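Local coordinates for tryptophan decarboxylase 1 (PDB 6KHO), which catalyses the pyridoxal phosphate-dependent decarboxylation of L-tryptophan to tryptamine and of 5-hydroxy-L-tryptophan to serotonin, at the interface of chains A and B. Sequence-based numbering; all coordinates share one arbitrary frame. Chains: chain A/B, Tryptophan decarboxylase 1.

The interface of chains A and B. Residues chain A 58-60; chain B 129, 137, 369-370.
The backbone N-H of A:Gly60 points almost straight at the carboxylate of B:Glu137, with N and OE2 2.7 Å apart and an angle of 173° at the hydrogen, a small example of how a dimer interface can read main chain with a side chain. The bond uses the syn lone pair of OE2. Just before this glycine, A:Pro59 sets CG and CD, with its ring tilted, over the CZ2–CH2 rim of one face of the B:Trp129 indole, the two side chains crossing at about a right angle; CG of the proline lies 3.8 Å from CZ2 of the tryptophan. From the side of the proline roughly opposite the indole, CB of B:Glu369 meets A:Pro59 CB at 3.5 Å, while CG2 of B:Val370 packs 3.7 Å from A:Gly60 CA.

A second bond sets the acceptor in place. B:Trp129 NE1 donates, nearly within its ring plane, to the anti lone pair of the same B:Glu137 OE2 at 3.0 Å, so one oxygen joins both chains and helps fix the indole against the proline. The bend of B:Glu137 at chi2 (-134°) helps bring its carboxylate to both donors. With an alanine in place of this glutamate, the A:Gly60 amide and the indole N-H would probably lose their shared acceptor, and the indole would be freer to shift.

B:Glu137 projects from helix 133-149, whereas its neighbours on chain B come from loops; the chain A segment immediately precedes helix 61-65. The patch recurs with the chains exchanged across the two-fold axis of the homodimer.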
loop_
_atom_site.group_PDB
_atom_site.type_symbol
_atom_site.label_atom_id
_atom_site.label_comp_id
_atom_site.label_asym_id
_atom_site.label_seq_id
_atom_site.Cartn_x
_atom_site.Cartn_y
_atom_site.Cartn_z
ATOM N N LYS A 58 -21.422 19.169 -3.115
ATOM C CA LYS A 58 -21.382 18.888 -4.536
ATOM C C LYS A 58 -19.960 18.563 -4.968
ATOM O O LYS A 58 -18.996 19.054 -4.371
ATOM C CB LYS A 58 -21.882 20.089 -5.346
ATOM C CG LYS A 58 -23.323 20.467 -5.077
ATOM C CD LYS A 58 -23.570 21.927 -5.434
ATOM C CE LYS A 58 -23.728 22.117 -6.929
ATOM N NZ LYS A 58 -24.223 23.494 -7.214
ATOM N N PRO A 59 -19.802 17.731 -5.993
ATOM C CA PRO A 59 -18.467 17.495 -6.552
ATOM C C PRO A 59 -17.785 18.809 -6.905
ATOM O O PRO A 59 -18.374 19.676 -7.551
ATOM C CB PRO A 59 -18.754 16.653 -7.802
ATOM C CG PRO A 59 -20.053 15.994 -7.522
ATOM C CD PRO A 59 -20.842 16.931 -6.659
ATOM N N GLY A 60 -16.535 18.961 -6.461
ATOM C CA GLY A 60 -15.760 20.151 -6.734
ATOM C C GLY A 60 -15.741 21.185 -5.626
ATOM O O GLY A 60 -15.025 22.181 -5.748
ATOM N N TRP B 129 -16.097 8.234 -4.852
ATOM C CA TRP B 129 -16.307 9.598 -4.362
ATOM C C TRP B 129 -17.367 9.621 -3.261
ATOM O O TRP B 129 -17.170 10.238 -2.206
ATOM C CB TRP B 129 -16.687 10.515 -5.526
ATOM C CG TRP B 129 -16.913 11.957 -5.154
ATOM C CD1 TRP B 129 -15.996 12.967 -5.191
ATOM C CD2 TRP B 129 -18.142 12.545 -4.717
ATOM N NE1 TRP B 129 -16.575 14.150 -4.793
ATOM C CE2 TRP B 129 -17.894 13.918 -4.498
ATOM C CE3 TRP B 129 -19.432 12.046 -4.494
ATOM C CZ2 TRP B 129 -18.884 14.796 -4.060
ATOM C CZ3 TRP B 129 -20.416 12.920 -4.064
ATOM C CH2 TRP B 129 -20.133 14.285 -3.848
ATOM N N GLU B 137 -11.699 14.319 -3.046
ATOM C CA GLU B 137 -11.352 15.667 -3.496
ATOM C C GLU B 137 -10.025 16.139 -2.913
ATOM O O GLU B 137 -9.255 16.826 -3.596
ATOM C CB GLU B 137 -12.469 16.643 -3.131
ATOM C CG GLU B 137 -13.792 16.207 -3.683
ATOM C CD GLU B 137 -14.573 17.316 -4.347
ATOM O OE1 GLU B 137 -14.175 18.509 -4.253
ATOM O OE2 GLU B 137 -15.614 16.964 -4.948
ATOM N N GLU B 369 -17.474 13.345 -11.144
ATOM C CA GLU B 369 -17.053 14.663 -11.617
ATOM C C GLU B 369 -15.634 14.984 -11.185
ATOM O O GLU B 369 -14.817 15.409 -11.998
ATOM C CB GLU B 369 -17.993 15.756 -11.104
ATOM C CG GLU B 369 -19.023 16.221 -12.100
ATOM C CD GLU B 369 -20.259 15.345 -12.092
ATOM O OE1 GLU B 369 -21.284 15.758 -12.675
ATOM O OE2 GLU B 369 -20.207 14.243 -11.500
ATOM N N VAL B 370 -15.353 14.808 -9.894
ATOM C CA VAL B 370 -14.031 15.072 -9.323
ATOM C C VAL B 370 -13.562 13.770 -8.687
ATOM O O VAL B 370 -13.979 13.421 -7.575
ATOM C CB VAL B 370 -14.049 16.220 -8.307
ATOM C CG1 VAL B 370 -12.676 16.357 -7.632
ATOM C CG2 VAL B 370 -14.442 17.531 -9.002
#